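Local coordinates for oligopeptide ABC transporter, periplasmic oligopeptide-binding protein, putative (Thermotoga maritima MSB8, PDB 5IPW) that probably binds oligopeptides in the periplasm and hands them to an ABC transporter for uptake across the membrane, at residues A[439-444]-A[466-471]; A[363-368]-A[459-464]. All blocks are in the same frame, centred on the assembly; numbering follows the deposited sequence.

Contact 1. Residues A[439-444]-A[466-471]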
# COMPACT_ATOMS: atom_id res chain seq x y z
N LEU A 439 25.60 17.53 -27.96
CA LEU A 439 24.66 17.35 -26.86
C LEU A 439 24.36 15.86 -26.69
O LEU A 439 23.58 15.28 -27.45
CB LEU A 439 23.39 18.16 -27.08
CG LEU A 439 22.41 18.07 -25.92
CD1 LEU A 439 21.85 19.44 -25.57
CD2 LEU A 439 21.29 17.11 -26.26
N ARG A 440 25.01 15.27 -25.69
CA ARG A 440 24.99 13.83 -25.49
C ARG A 440 25.08 13.51 -24.01
O ARG A 440 25.74 14.21 -23.25
CB ARG A 440 26.17 13.19 -26.24
CG ARG A 440 26.36 11.70 -25.97
CD ARG A 440 27.51 11.12 -26.78
NE ARG A 440 27.67 9.69 -26.56
CZ ARG A 440 28.41 8.87 -27.31
NH1 ARG A 440 29.08 9.32 -28.37
NH2 ARG A 440 28.47 7.58 -27.01
N PHE A 441 24.39 12.44 -23.61
CA PHE A 441 24.56 11.87 -22.29
C PHE A 441 24.10 10.43 -22.28
O PHE A 441 23.47 9.97 -23.23
CB PHE A 441 23.82 12.68 -21.22
CG PHE A 441 22.35 12.81 -21.46
CD1 PHE A 441 21.85 13.79 -22.31
CD2 PHE A 441 21.45 11.97 -20.82
CE1 PHE A 441 20.48 13.92 -22.52
CE2 PHE A 441 20.08 12.09 -21.03
CZ PHE A 441 19.60 13.07 -21.88
N THR A 442 24.45 9.72 -21.22
CA THR A 442 24.15 8.30 -21.09
C THR A 442 23.00 8.09 -20.10
O THR A 442 23.00 8.63 -19.00
CB THR A 442 25.39 7.52 -20.62
OG1 THR A 442 26.32 7.42 -21.71
CG2 THR A 442 25.02 6.12 -20.15
N ILE A 443 22.02 7.29 -20.53
CA ILE A 443 20.93 6.87 -19.66
C ILE A 443 21.36 5.59 -18.98
O ILE A 443 21.67 4.59 -19.64
CB ILE A 443 19.63 6.62 -20.44
CG1 ILE A 443 19.16 7.91 -21.11
CG2 ILE A 443 18.54 6.08 -19.52
CD1 ILE A 443 18.05 7.71 -22.12
N THR A 444 21.36 5.62 -17.65
CA THR A 444 21.73 4.47 -16.85
C THR A 444 20.48 3.75 -16.39
O THR A 444 19.60 4.35 -15.77
CB THR A 444 22.52 4.90 -15.61
OG1 THR A 444 23.61 5.73 -16.01
CG2 THR A 444 23.05 3.68 -14.85
N VAL A 466 18.81 15.31 -29.45
CA VAL A 466 19.40 14.93 -28.18
C VAL A 466 19.95 13.52 -28.30
O VAL A 466 19.20 12.57 -28.51
CB VAL A 466 18.39 15.03 -27.03
CG1 VAL A 466 18.96 14.39 -25.77
CG2 VAL A 466 18.01 16.48 -26.76
N TRP A 467 21.27 13.40 -28.16
CA TRP A 467 21.97 12.12 -28.33
C TRP A 467 22.02 11.37 -27.00
O TRP A 467 22.53 11.89 -26.01
CB TRP A 467 23.39 12.39 -28.82
CG TRP A 467 24.15 11.17 -29.28
CD1 TRP A 467 23.78 9.86 -29.17
CD2 TRP A 467 25.44 11.16 -29.90
NE1 TRP A 467 24.74 9.04 -29.70
CE2 TRP A 467 25.78 9.82 -30.16
CE3 TRP A 467 26.34 12.17 -30.28
CZ2 TRP A 467 26.98 9.45 -30.77
CZ3 TRP A 467 27.53 11.80 -30.89
CH2 TRP A 467 27.84 10.45 -31.13
N VAL A 468 21.49 10.15 -26.98
CA VAL A 468 21.63 9.31 -25.80
C VAL A 468 22.09 7.91 -26.16
O VAL A 468 21.84 7.43 -27.27
CB VAL A 468 20.33 9.23 -24.97
CG1 VAL A 468 19.95 10.61 -24.45
CG2 VAL A 468 19.20 8.62 -25.78
N GLU A 469 22.78 7.28 -25.21
CA GLU A 469 23.08 5.86 -25.24
C GLU A 469 22.54 5.24 -23.96
O GLU A 469 22.21 5.95 -23.01
CB GLU A 469 24.59 5.60 -25.33
CG GLU A 469 25.27 6.21 -26.55
CD GLU A 469 24.76 5.66 -27.87
OE1 GLU A 469 24.19 4.54 -27.90
OE2 GLU A 469 24.94 6.36 -28.89
N ILE A 470 22.46 3.92 -23.95
CA ILE A 470 21.83 3.19 -22.87
C ILE A 470 22.83 2.22 -22.27
O ILE A 470 23.30 1.31 -22.96
CB ILE A 470 20.61 2.39 -23.39
CG1 ILE A 470 19.59 3.32 -24.08
CG2 ILE A 470 19.95 1.61 -22.26
CD1 ILE A 470 19.07 4.46 -23.23
N GLU A 471 23.16 2.40 -21.00
CA GLU A 471 23.99 1.42 -20.30
C GLU A 471 23.13 0.66 -19.29
O GLU A 471 22.38 1.26 -18.51
CB GLU A 471 25.23 2.06 -19.64
CG GLU A 471 24.99 3.02 -18.48
CD GLU A 471 26.29 3.54 -17.85
OE1 GLU A 471 26.21 4.22 -16.81
OE2 GLU A 471 27.39 3.27 -18.38
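R440 lies across the indole of W467 where two neighbouring parallel strands, 440-445 and 467-472 of a beta-alpha-beta unit, run in register. From CB, which rests near W467 CB, the R440 chain leaves with CG anti to the backbone N (chi1 173°) and stays extended to NE. CG passes above W467 CG, CD sits over the centre of the six-membered ring at 3.9 Å from its centroid, and CZ makes a cation-pi contact at 4.1 Å from that centroid. Of the terminal nitrogens, NH1 reaches W467 CZ2 and CH2, whereas NH2 turns to E469 CG. The guanidinium is tilted 31° from the indole plane. W467 NE1 in turn donates to E469 OE2 at 2.8 Å, on the anti side of the carboxylate and 26° out of its plane, which should limit rotation of the ring. An alanine in place of W467 would probably leave the R440 guanidinium without its aromatic platform and E469 OE2 without the indole donor. On the other face of the sheet, V468 CG1 stands over the F441 ring, 3.8 Å from its centroid, and I443 and I470 lie side by side, I470 CD1 against I443 CB and CD1. Backbone bonds run the length of the pair, with the one from E469 N to F441 O weak; I443 N donates to E469 O at 2.8 Å.

Contact 2. Residues A[363-368]-A[459-464]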
# COMPACT_ATOMS: atom_id res chain seq x y z
N GLN A 363 10.81 19.79 -19.93
CA GLN A 363 9.57 19.95 -20.70
C GLN A 363 9.75 19.40 -22.11
O GLN A 363 8.96 18.58 -22.60
CB GLN A 363 9.15 21.42 -20.75
CG GLN A 363 8.66 21.97 -19.42
CD GLN A 363 8.47 23.48 -19.40
OE1 GLN A 363 8.80 24.18 -20.36
NE2 GLN A 363 7.93 24.00 -18.30
N ALA A 364 10.84 19.85 -22.75
CA ALA A 364 11.19 19.39 -24.10
C ALA A 364 11.40 17.88 -24.16
O ALA A 364 10.89 17.21 -25.07
CB ALA A 364 12.44 20.11 -24.58
N LEU A 365 12.13 17.34 -23.18
CA LEU A 365 12.46 15.92 -23.17
C LEU A 365 11.22 15.03 -23.08
O LEU A 365 11.18 13.98 -23.71
CB LEU A 365 13.44 15.57 -22.03
CG LEU A 365 14.95 15.78 -22.22
CD1 LEU A 365 15.69 15.21 -21.02
CD2 LEU A 365 15.49 15.14 -23.49
N SER A 366 10.23 15.45 -22.29
CA SER A 366 8.97 14.68 -22.17
C SER A 366 8.11 14.78 -23.43
O SER A 366 7.63 13.76 -23.94
CB SER A 366 8.15 15.08 -20.91
OG SER A 366 8.14 16.47 -20.64
N LEU A 367 7.95 16.00 -23.95
CA LEU A 367 7.13 16.23 -25.15
C LEU A 367 7.60 15.43 -26.36
O LEU A 367 6.81 15.07 -27.23
CB LEU A 367 7.09 17.72 -25.49
CG LEU A 367 6.37 18.58 -24.45
CD1 LEU A 367 6.70 20.05 -24.68
CD2 LEU A 367 4.86 18.34 -24.50
N ALA A 368 8.90 15.12 -26.40
CA ALA A 368 9.46 14.29 -27.46
C ALA A 368 9.14 12.81 -27.32
O ALA A 368 9.47 12.02 -28.21
CB ALA A 368 10.96 14.49 -27.52
N GLU A 459 15.44 6.88 -30.14
CA GLU A 459 14.88 7.39 -31.39
C GLU A 459 14.10 8.68 -31.21
O GLU A 459 14.31 9.64 -31.95
CB GLU A 459 13.97 6.35 -32.06
CG GLU A 459 14.71 5.30 -32.86
CD GLU A 459 15.40 5.86 -34.08
OE1 GLU A 459 14.76 6.60 -34.87
OE2 GLU A 459 16.61 5.57 -34.26
N TYR A 460 13.21 8.73 -30.23
CA TYR A 460 12.32 9.88 -30.09
C TYR A 460 13.10 11.15 -29.77
O TYR A 460 12.73 12.24 -30.21
CB TYR A 460 11.23 9.65 -29.02
CG TYR A 460 10.46 8.35 -29.14
CD1 TYR A 460 10.39 7.65 -30.35
CD2 TYR A 460 9.78 7.83 -28.04
CE1 TYR A 460 9.69 6.46 -30.45
CE2 TYR A 460 9.07 6.64 -28.14
CZ TYR A 460 9.03 5.97 -29.35
OH TYR A 460 8.34 4.79 -29.46
N TRP A 461 14.18 10.99 -29.02
CA TRP A 461 15.03 12.11 -28.62
C TRP A 461 16.04 12.52 -29.71
O TRP A 461 16.48 13.68 -29.75
CB TRP A 461 15.73 11.81 -27.29
CG TRP A 461 14.83 11.95 -26.08
CD1 TRP A 461 13.54 12.42 -26.05
CD2 TRP A 461 15.17 11.66 -24.71
NE1 TRP A 461 13.06 12.42 -24.76
CE2 TRP A 461 14.04 11.96 -23.92
CE3 TRP A 461 16.32 11.17 -24.09
CZ2 TRP A 461 14.03 11.79 -22.54
CZ3 TRP A 461 16.31 10.99 -22.71
CH2 TRP A 461 15.17 11.30 -21.95
N LYS A 462 16.40 11.59 -30.58
CA LYS A 462 17.18 11.91 -31.79
C LYS A 462 16.44 12.92 -32.67
O LYS A 462 17.06 13.82 -33.24
CB LYS A 462 17.46 10.63 -32.58
CG LYS A 462 18.40 10.81 -33.77
CD LYS A 462 18.50 9.54 -34.61
CE LYS A 462 18.77 8.31 -33.77
NZ LYS A 462 19.16 7.13 -34.60
N GLN A 463 15.12 12.78 -32.76
CA GLN A 463 14.29 13.71 -33.52
C GLN A 463 14.31 15.14 -32.98
O GLN A 463 13.90 16.07 -33.67
CB GLN A 463 12.84 13.20 -33.60
CG GLN A 463 12.49 12.47 -34.90
CD GLN A 463 13.48 11.37 -35.26
OE1 GLN A 463 13.55 10.34 -34.59
NE2 GLN A 463 14.23 11.59 -36.34
N ILE A 464 14.76 15.33 -31.74
CA ILE A 464 14.99 16.68 -31.22
C ILE A 464 16.49 17.01 -31.08
O ILE A 464 16.86 18.03 -30.50
CB ILE A 464 14.24 16.95 -29.89
CG1 ILE A 464 14.74 16.04 -28.76
CG2 ILE A 464 12.74 16.75 -30.10
CD1 ILE A 464 14.16 16.38 -27.40
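W461 reaches from helix 448-462 to the C-terminal part of helix 359-367 and meets L365 twice, once through its N-H and once through its ring face. Its CG is anti to the carbonyl carbon (chi1 -77°), the start of the indole's reach to L365. NE1 donates to the backbone L365 O at 2.7 Å, with an N-H...O angle of 146° and the oxygen 21° out of the indole plane. CD2 of the same leucine stands over the ring, 3.7 Å from the centroid of the six-membered ring, in a CH-pi contact; the two side chains cross at about a right angle. The indole is thus held by a polar grip at its nitrogen and an apolar one on a face, while A368 CB closes on its edge, 3.6 Å from W461 CD1.

A368 points toward helix 448-462, and its CB also touches I464 CD1 at 3.7 Å. The backbones run close here, A368 O lying beside Y460 CB.

Further out, the backbone bond from A368 N to A364 O, at 3.2 Å, keeps A368 in line with the turn before it. L417 of helix 410-420 packs on both A364 and I464, and I589 of strand 589-591 backs L365. The I464 carbonyl accepts a bond from R431 NE, and Y460 leans on E373 and I374 of helix 371-379. This is helix-to-helix packing within a family 5 solute-binding protein, with the crossover helix of a beta-alpha-beta unit docked against the C-terminal part of helix 359-367 through a buried tryptophan.

Along the chain, helix 359-367 comes first, followed by strand 440-445, helix 448-462 and strand 467-472. Contact 2 closes a long loop, 90 residues lying between 363-368 and 459-464; contact 1 closes a short one, with 21 residues between 439-444 and 466-471, most of them in helix 448-462. Their segments alternate, so the two loops cross rather than nest. That helix joins them: W461, which belongs to contact 2, also packs its CZ3 on I443 CD1 and F441 CZ and its CE3 on V468 CG1. A probable hydrogen bond from V466 N to W461 O ties the start of strand 467-472 to the same helix, which through contact 2 carries on to helix 359-367.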